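Local coordinates for probable cobalt-precorrin-6B C(15)-methyltransferase (decarboxylating) (Methanothermobacter thermautotrophicus, PDB 1L3I), which probably methylates C-15 of cobalt-precorrin-6B using S-adenosyl-L-methionine and then decarboxylates C-12, giving cobalt-precorrin-7 in anaerobic cobalamin biosynthesis, at residues R22-C27 with V179-T184; E93-I98 with L117-D122; C146-D149 with D153-I156. All coordinates share one frame; numbering follows the deposited sequence.

Contact 1 (R22-C27 with V179-T184)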
loop_
_atom_site.group_PDB
_atom_site.type_symbol
_atom_site.label_atom_id
_atom_site.label_comp_id
_atom_site.label_asym_id
_atom_site.label_seq_id
_atom_site.Cartn_x
_atom_site.Cartn_y
_atom_site.Cartn_z
ATOM N N ARG A 22 -16.199 -2.276 2.921
ATOM C CA ARG A 22 -17.558 -2.325 3.472
ATOM C C ARG A 22 -17.507 -2.793 4.936
ATOM O O ARG A 22 -18.266 -2.325 5.784
ATOM C CB ARG A 22 -18.440 -3.253 2.642
ATOM C CG ARG A 22 -18.716 -2.731 1.257
ATOM C CD ARG A 22 -19.734 -3.571 0.520
ATOM N NE ARG A 22 -19.212 -4.882 0.152
ATOM C CZ ARG A 22 -19.701 -6.038 0.595
ATOM N NH1 ARG A 22 -20.726 -6.075 1.433
ATOM N NH2 ARG A 22 -19.138 -7.179 0.225
ATOM N N CYS A 23 -16.560 -3.674 5.234
ATOM C CA CYS A 23 -16.373 -4.192 6.579
ATOM C C CYS A 23 -16.009 -3.039 7.506
ATOM O O CYS A 23 -16.631 -2.855 8.556
ATOM C CB CYS A 23 -15.257 -5.232 6.561
ATOM S SG CYS A 23 -14.842 -6.006 8.137
ATOM N N LEU A 24 -15.046 -2.223 7.083
ATOM C CA LEU A 24 -14.596 -1.082 7.874
ATOM C C LEU A 24 -15.689 -0.026 7.983
ATOM O O LEU A 24 -15.851 0.584 9.041
ATOM C CB LEU A 24 -13.293 -0.494 7.308
ATOM C CG LEU A 24 -12.616 0.632 8.092
ATOM C CD1 LEU A 24 -12.421 0.269 9.553
ATOM C CD2 LEU A 24 -11.299 0.952 7.457
ATOM N N ILE A 25 -16.449 0.181 6.907
ATOM C CA ILE A 25 -17.542 1.161 6.943
ATOM C C ILE A 25 -18.503 0.765 8.071
ATOM O O ILE A 25 -18.966 1.617 8.834
ATOM C CB ILE A 25 -18.315 1.230 5.608
ATOM C CG1 ILE A 25 -17.408 1.770 4.493
ATOM C CG2 ILE A 25 -19.569 2.093 5.771
ATOM C CD1 ILE A 25 -18.072 1.838 3.141
HETATM N N MSE A 26 -18.778 -0.536 8.189
HETATM C CA MSE A 26 -19.673 -1.035 9.229
HETATM C C MSE A 26 -19.067 -0.857 10.634
HETATM O O MSE A 26 -19.790 -0.534 11.580
HETATM C CB MSE A 26 -20.047 -2.504 8.982
HETATM C CG MSE A 26 -20.867 -2.735 7.710
HETATM SE SE MSE A 26 -22.496 -1.601 7.532
HETATM C CE MSE A 26 -23.693 -2.704 8.506
ATOM N N CYS A 27 -17.750 -1.053 10.759
ATOM C CA CYS A 27 -17.074 -0.892 12.049
ATOM C C CYS A 27 -17.141 0.552 12.514
ATOM O O CYS A 27 -17.342 0.827 13.699
ATOM C CB CYS A 27 -15.619 -1.349 11.975
ATOM S SG CYS A 27 -15.471 -3.159 12.001
ATOM N N VAL A 179 -8.912 3.164 -1.460
ATOM C CA VAL A 179 -10.148 3.825 -1.120
ATOM C C VAL A 179 -9.944 4.470 0.247
ATOM O O VAL A 179 -9.341 3.864 1.149
ATOM C CB VAL A 179 -11.321 2.814 -1.027
ATOM C CG1 VAL A 179 -12.610 3.535 -0.578
ATOM C CG2 VAL A 179 -11.529 2.140 -2.374
ATOM N N ALA A 180 -10.374 5.717 0.388
ATOM C CA ALA A 180 -10.256 6.405 1.666
ATOM C C ALA A 180 -11.646 6.559 2.304
ATOM O O ALA A 180 -12.666 6.677 1.609
ATOM C CB ALA A 180 -9.612 7.782 1.473
ATOM N N LEU A 181 -11.687 6.482 3.628
ATOM C CA LEU A 181 -12.929 6.650 4.360
ATOM C C LEU A 181 -12.748 7.874 5.244
ATOM O O LEU A 181 -11.837 7.908 6.082
ATOM C CB LEU A 181 -13.258 5.432 5.232
ATOM C CG LEU A 181 -13.526 4.104 4.522
ATOM C CD1 LEU A 181 -13.842 3.051 5.560
ATOM C CD2 LEU A 181 -14.667 4.237 3.531
ATOM N N ILE A 182 -13.517 8.926 4.952
ATOM C CA ILE A 182 -13.480 10.160 5.726
ATOM C C ILE A 182 -14.694 10.070 6.661
ATOM O O ILE A 182 -15.837 9.993 6.200
ATOM C CB ILE A 182 -13.545 11.415 4.807
ATOM C CG1 ILE A 182 -12.309 11.481 3.913
ATOM C CG2 ILE A 182 -13.643 12.690 5.642
ATOM C CD1 ILE A 182 -12.376 10.615 2.702
ATOM N N TYR A 183 -14.458 10.052 7.969
ATOM C CA TYR A 183 -15.555 9.914 8.915
ATOM C C TYR A 183 -15.515 10.912 10.069
ATOM O O TYR A 183 -14.444 11.388 10.464
ATOM C CB TYR A 183 -15.627 8.470 9.424
ATOM C CG TYR A 183 -14.360 7.989 10.099
ATOM C CD1 TYR A 183 -14.265 7.987 11.492
ATOM C CD2 TYR A 183 -13.230 7.637 9.357
ATOM C CE1 TYR A 183 -13.084 7.636 12.132
ATOM C CE2 TYR A 183 -12.046 7.290 9.991
ATOM C CZ TYR A 183 -11.976 7.311 11.375
ATOM O OH TYR A 183 -10.792 7.021 12.015
ATOM N N THR A 184 -16.701 11.197 10.611
ATOM C CA THR A 184 -16.886 12.164 11.698
ATOM C C THR A 184 -16.761 11.658 13.138
ATOM O O THR A 184 -16.690 10.444 13.392
ATOM C CB THR A 184 -18.237 12.925 11.543
ATOM O OG1 THR A 184 -19.326 11.998 11.599
ATOM C CG2 THR A 184 -18.297 13.664 10.205
#

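Contact 2 (E93-I98 with L117-D122)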
loop_
_atom_site.group_PDB
_atom_site.type_symbol
_atom_site.label_atom_id
_atom_site.label_comp_id
_atom_site.label_asym_id
_atom_site.label_seq_id
_atom_site.Cartn_x
_atom_site.Cartn_y
_atom_site.Cartn_z
ATOM N N GLU A 93 -32.235 16.618 -3.202
ATOM C CA GLU A 93 -33.695 16.610 -3.288
ATOM C C GLU A 93 -34.252 15.491 -2.422
ATOM O O GLU A 93 -35.166 15.716 -1.619
ATOM C CB GLU A 93 -34.158 16.422 -4.751
ATOM C CG GLU A 93 -35.560 15.766 -4.975
ATOM C CD GLU A 93 -35.514 14.224 -5.109
ATOM O OE1 GLU A 93 -34.693 13.711 -5.916
ATOM O OE2 GLU A 93 -36.301 13.519 -4.414
ATOM N N ALA A 94 -33.685 14.295 -2.593
ATOM C CA ALA A 94 -34.101 13.085 -1.883
ATOM C C ALA A 94 -33.858 13.163 -0.386
ATOM O O ALA A 94 -34.709 12.745 0.407
ATOM C CB ALA A 94 -33.395 11.882 -2.460
ATOM N N LEU A 95 -32.697 13.693 -0.006
ATOM C CA LEU A 95 -32.313 13.821 1.405
ATOM C C LEU A 95 -33.288 14.678 2.204
ATOM O O LEU A 95 -33.507 14.425 3.384
ATOM C CB LEU A 95 -30.898 14.396 1.542
ATOM C CG LEU A 95 -29.712 13.452 1.370
ATOM C CD1 LEU A 95 -28.463 14.291 1.223
ATOM C CD2 LEU A 95 -29.604 12.487 2.553
ATOM N N CYS A 96 -33.879 15.674 1.552
ATOM C CA CYS A 96 -34.834 16.562 2.209
ATOM C C CYS A 96 -36.174 15.898 2.559
ATOM O O CYS A 96 -36.901 16.398 3.421
ATOM C CB CYS A 96 -35.106 17.794 1.347
ATOM S SG CYS A 96 -33.785 18.992 1.257
ATOM N N LYS A 97 -36.492 14.780 1.901
ATOM C CA LYS A 97 -37.750 14.072 2.137
ATOM C C LYS A 97 -37.711 13.015 3.242
ATOM O O LYS A 97 -38.760 12.542 3.695
ATOM C CB LYS A 97 -38.224 13.398 0.858
ATOM C CG LYS A 97 -38.324 14.300 -0.345
ATOM C CD LYS A 97 -38.848 13.502 -1.527
ATOM C CE LYS A 97 -38.836 14.317 -2.817
ATOM N NZ LYS A 97 -39.565 13.589 -3.893
ATOM N N ILE A 98 -36.517 12.644 3.681
ATOM C CA ILE A 98 -36.390 11.611 4.697
ATOM C C ILE A 98 -36.321 12.179 6.122
ATOM O O ILE A 98 -36.131 13.372 6.316
ATOM C CB ILE A 98 -35.152 10.701 4.410
ATOM C CG1 ILE A 98 -33.845 11.432 4.690
ATOM C CG2 ILE A 98 -35.154 10.271 2.962
ATOM C CD1 ILE A 98 -32.617 10.534 4.623
ATOM N N LEU A 117 -23.414 17.042 2.123
ATOM C CA LEU A 117 -22.944 17.029 3.507
ATOM C C LEU A 117 -23.659 18.051 4.398
ATOM O O LEU A 117 -24.142 17.694 5.471
ATOM C CB LEU A 117 -21.425 17.218 3.579
ATOM C CG LEU A 117 -20.555 16.039 3.153
ATOM C CD1 LEU A 117 -19.116 16.461 3.330
ATOM C CD2 LEU A 117 -20.870 14.779 3.960
ATOM N N ARG A 118 -23.765 19.300 3.936
ATOM C CA ARG A 118 -24.448 20.354 4.689
ATOM C C ARG A 118 -25.838 19.885 5.081
ATOM O O ARG A 118 -26.255 20.096 6.208
ATOM C CB ARG A 118 -24.598 21.618 3.859
ATOM C CG ARG A 118 -23.381 22.510 3.801
ATOM C CD ARG A 118 -23.739 23.750 3.021
ATOM N NE ARG A 118 -22.606 24.602 2.721
ATOM C CZ ARG A 118 -22.328 25.068 1.507
ATOM N NH1 ARG A 118 -23.100 24.748 0.466
ATOM N NH2 ARG A 118 -21.302 25.905 1.324
ATOM N N ILE A 119 -26.548 19.278 4.130
ATOM C CA ILE A 119 -27.893 18.741 4.368
ATOM C C ILE A 119 -27.835 17.601 5.381
ATOM O O ILE A 119 -28.654 17.547 6.289
ATOM C CB ILE A 119 -28.568 18.228 3.050
ATOM C CG1 ILE A 119 -28.778 19.385 2.063
ATOM C CG2 ILE A 119 -29.870 17.494 3.347
ATOM C CD1 ILE A 119 -29.203 18.945 0.668
ATOM N N ILE A 120 -26.897 16.668 5.213
ATOM C CA ILE A 120 -26.787 15.554 6.160
ATOM C C ILE A 120 -26.565 16.119 7.566
ATOM O O ILE A 120 -27.095 15.597 8.530
ATOM C CB ILE A 120 -25.640 14.542 5.802
ATOM C CG1 ILE A 120 -26.021 13.695 4.578
ATOM C CG2 ILE A 120 -25.357 13.621 6.990
ATOM C CD1 ILE A 120 -24.929 12.756 4.101
ATOM N N LYS A 121 -25.794 17.196 7.679
ATOM C CA LYS A 121 -25.572 17.780 8.996
ATOM C C LYS A 121 -26.938 18.191 9.561
ATOM O O LYS A 121 -27.306 17.716 10.622
ATOM C CB LYS A 121 -24.628 18.984 8.962
ATOM C CG LYS A 121 -24.331 19.511 10.346
ATOM C CD LYS A 121 -23.675 20.869 10.301
ATOM C CE LYS A 121 -23.537 21.435 11.724
ATOM N NZ LYS A 121 -22.778 22.738 11.739
ATOM N N ASP A 122 -27.725 18.958 8.788
ATOM C CA ASP A 122 -29.074 19.448 9.184
ATOM C C ASP A 122 -30.081 18.380 9.662
ATOM O O ASP A 122 -31.101 18.723 10.273
ATOM C CB ASP A 122 -29.782 20.207 8.035
ATOM C CG ASP A 122 -29.159 21.570 7.706
ATOM O OD1 ASP A 122 -28.014 21.899 8.054
ATOM O OD2 ASP A 122 -29.836 22.331 7.002
#

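Contact 3 (C146-D149 with D153-I156)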
loop_
_atom_site.group_PDB
_atom_site.type_symbol
_atom_site.label_atom_id
_atom_site.label_comp_id
_atom_site.label_asym_id
_atom_site.label_seq_id
_atom_site.Cartn_x
_atom_site.Cartn_y
_atom_site.Cartn_z
ATOM N N CYS A 146 -14.910 20.351 4.089
ATOM C CA CYS A 146 -16.331 20.508 4.348
ATOM C C CYS A 146 -16.751 20.059 5.728
ATOM O O CYS A 146 -17.392 20.814 6.443
ATOM C CB CYS A 146 -17.147 19.772 3.304
ATOM S SG CYS A 146 -17.163 20.656 1.743
ATOM N N LEU A 147 -16.364 18.849 6.117
ATOM C CA LEU A 147 -16.746 18.353 7.421
ATOM C C LEU A 147 -16.143 19.163 8.559
ATOM O O LEU A 147 -16.780 19.321 9.595
ATOM C CB LEU A 147 -16.425 16.873 7.559
ATOM C CG LEU A 147 -17.417 15.940 6.859
ATOM C CD1 LEU A 147 -16.862 14.539 6.812
ATOM C CD2 LEU A 147 -18.750 15.969 7.581
ATOM N N ARG A 148 -14.933 19.688 8.374
ATOM C CA ARG A 148 -14.312 20.520 9.415
ATOM C C ARG A 148 -15.114 21.803 9.540
ATOM O O ARG A 148 -15.474 22.219 10.638
ATOM C CB ARG A 148 -12.869 20.895 9.071
ATOM C CG ARG A 148 -11.839 20.098 9.838
ATOM C CD ARG A 148 -10.451 20.431 9.367
ATOM N NE ARG A 148 -9.562 19.265 9.421
ATOM C CZ ARG A 148 -8.237 19.347 9.445
ATOM N NH1 ARG A 148 -7.642 20.541 9.424
ATOM N NH2 ARG A 148 -7.507 18.242 9.520
ATOM N N ASP A 149 -15.409 22.394 8.384
ATOM C CA ASP A 149 -16.161 23.632 8.291
ATOM C C ASP A 149 -17.557 23.530 8.894
ATOM O O ASP A 149 -18.139 24.536 9.297
ATOM C CB ASP A 149 -16.246 24.090 6.838
ATOM C CG ASP A 149 -14.900 24.475 6.257
ATOM O OD1 ASP A 149 -13.873 24.415 6.992
ATOM O OD2 ASP A 149 -14.858 24.850 5.061
ATOM N N ASP A 153 -15.378 16.645 14.056
ATOM C CA ASP A 153 -14.023 16.172 14.307
ATOM C C ASP A 153 -13.878 15.139 13.178
ATOM O O ASP A 153 -14.550 14.098 13.193
ATOM C CB ASP A 153 -13.943 15.487 15.667
ATOM C CG ASP A 153 -12.519 15.071 16.056
ATOM O OD1 ASP A 153 -11.801 14.422 15.243
ATOM O OD2 ASP A 153 -12.124 15.367 17.201
ATOM N N VAL A 154 -13.048 15.471 12.187
ATOM C CA VAL A 154 -12.831 14.631 11.006
ATOM C C VAL A 154 -11.627 13.702 11.033
ATOM O O VAL A 154 -10.559 14.067 11.526
ATOM C CB VAL A 154 -12.675 15.491 9.766
ATOM C CG1 VAL A 154 -12.686 14.628 8.536
ATOM C CG2 VAL A 154 -13.768 16.522 9.710
ATOM N N ASN A 155 -11.792 12.516 10.452
ATOM C CA ASN A 155 -10.717 11.531 10.368
ATOM C C ASN A 155 -10.660 10.930 8.973
ATOM O O ASN A 155 -11.670 10.928 8.271
ATOM C CB ASN A 155 -10.935 10.404 11.367
ATOM C CG ASN A 155 -10.758 10.857 12.785
ATOM O OD1 ASN A 155 -9.633 10.909 13.295
ATOM N ND2 ASN A 155 -11.865 11.232 13.433
ATOM N N ILE A 156 -9.482 10.449 8.558
ATOM C CA ILE A 156 -9.335 9.825 7.238
ATOM C C ILE A 156 -8.495 8.559 7.330
ATOM O O ILE A 156 -7.452 8.557 7.981
ATOM C CB ILE A 156 -8.706 10.796 6.156
ATOM C CG1 ILE A 156 -8.611 10.083 4.795
ATOM C CG2 ILE A 156 -7.330 11.280 6.600
ATOM C CD1 ILE A 156 -8.259 10.951 3.635
#

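Contact 1 (R22-C27 with V179-T184)
Arg-22 NH2, gripped by the carboxylate of Asp-4 and the carbonyl of Ile-2, ties down the helical turn whose Leu-24 and Ile-25 rest on Leu-181. Within that turn Met-26 N bonds to Arg-22 O at 3.0 Å. Across to the strand the touch is purely apolar, and Leu-181 supplies both of its branches to it. Methyl CD1 of Leu-181 lies 3.7 Å from CG of Leu-24, with the CD2 methyl of Leu-24 also in touch at 3.8 Å from the same Leu-181 CD1. The second methyl, Leu-181 CD2, approaches Ile-25 CG1 at 3.8 Å, and the two side chains meet at about a right angle. Leu-24 carries its CG opposite the backbone N (chi1 -175°), which swings the isobutyl group out from the helix over the leucine methyl. Helix 19-29 thus packs on Leu-181 of strand 170-183, the antiparallel strand inserted between strands 128-134 and 155-167 in the 3-2-1-4-5-7-6 sheet of a Rossmann-like class I methyltransferase. Cutting Leu-181 back to an alanine would probably leave Leu-24 and Ile-25 without the two methyls they pack on and open a gap beneath the helix. Leu-24 also packs on Leu-159 and Ile-25 on Thr-133, and the Ile-25 side chain is about 6 Å from bound S-adenosyl-L-homocysteine and about 5 Å from the side chain of Thr-17, an S-adenosyl-L-methionine-binding residue. Cys-23 SG and Cys-27 SG form disulfides with Cys-27 SG and Cys-23 SG of the second subunit.

Contact 2 (E93-I98 with L117-D122)
Leu-95 lays its CB and CD1 against the CG2 methyl of Ile-119, CB at 3.7 Å and CD1 at 4.1 Å from that Ile-119 CG2. The pair joins two helices on one face of the Rossmann-like sheet: helix 91-95 leads from strand 84-88 into strand 101-106, and helix 113-122 carries the chain on to strand 128-134, successive beta-alpha-beta crossovers of the methyltransferase domain. The branch of Ile-119 doing the touching is its short one; with CG1 beside the backbone N (chi1 -63°), CG2 is left anti to N and directed at the leucine. Leu-95 CD1 also reaches Ile-120, meeting its CG1 at a looser 4.2 Å, so one leucine leans on two consecutive residues of the facing helix. Leu-95 and Ile-120 go on to the strands beneath. Leu-95 packs on Val-38, Val-40 and Ile-61, while Ile-120 packs on Ile-101, Ala-104, Val-106 and Ile-130. Burial is thus deepest on the sheet side, and Ile-119 remains partly exposed. Ala-91, an S-adenosyl-L-methionine-binding residue one helical turn before Leu-95, has its side chain about 5 Å from that of the leucine, which itself stands about 8 Å from the bound S-adenosyl-L-homocysteine, consistent with packing in a second shell behind the cofactor pocket. Lys-123 NZ donates hydrogen bonds to the carbonyl oxygens of Leu-95 and Ile-98, so the residue just after Asp-122 holds the end of the 93-98 segment. Out toward solvent, exposed Lys-97 and Glu-93 form a salt bridge within their own segment, Lys-97 NZ standing 3.3 Å from Glu-93 OE2.

Contact 3 (C146-D149 with D153-I156)
Apolar packing carries this contact, and nearly all of it passes through one methyl: Val-154 CG2, which presses on Leu-147 CB at 3.4 Å, tighter than usual for two carbons. The valine sets CG1 anti to its main-chain nitrogen (chi1 -170°), leaving CG2 beside that nitrogen and facing the helix. Leu-147 thus offers the start of its side chain to Val-154; the rest of the leucine goes on to Leu-117, Phe-152 and Ile-182. The second kind of contact is methyl against backbone. Val-154 CG2 also sits 3.6 Å from Arg-148 N, close above the main chain of the helix between residues 147 and 148. Third comes the aliphatic part of a charged side chain: Arg-148 CG passes Val-154 CG2 at 4.1 Å, the two side chains crossing at about a right angle. The arginine, an exposed residue, also packs on Thr-171 of the second subunit. On the strand side the main chain is paired outward: Asn-155 pairs with Tyr-183 of strand 170-183, and Ile-156 makes backbone hydrogen bonds to the second subunit, consistent with the strand pairing continuing across the interface. In the fold this is the short connection where helix 137-149 gives way to strand 155-167. That strand runs parallel to strand 128-134, with antiparallel strand 170-183 inserted between them, as in class I methyltransferases. The site lies away from the cofactor. Because the meeting groups are a methyl, a methylene and a stretch of helix backbone, with no charge paired between the segments, the closeness of helix and strand here rests on shape and burial of carbon, while Arg-148 lends only its aliphatic CG to the valine.

How the contacts relate
Contacts 1 and 3, with centres 14 Å apart, share the antiparallel edge of the sheet: Tyr-183 O and Asn-155 N, 2.9 Å apart, probably hydrogen-bond, and Ile-182 CG2 packs on Val-154 CG1 at 3.6 Å. Both also touch the second subunit. Contacts 2 and 3, centres 18 Å apart, meet where Leu-117 CD1 lies 3.9 Å from Cys-146 CB, joining helices 113-122 and 137-149. Contacts 1 and 2 do not touch; their nearest atoms are about 7 Å apart and their centres about 20 Å. Both come within several ångströms of the bound S-adenosyl-L-homocysteine, while contact 3 lies away from the annotated cofactor-binding residues.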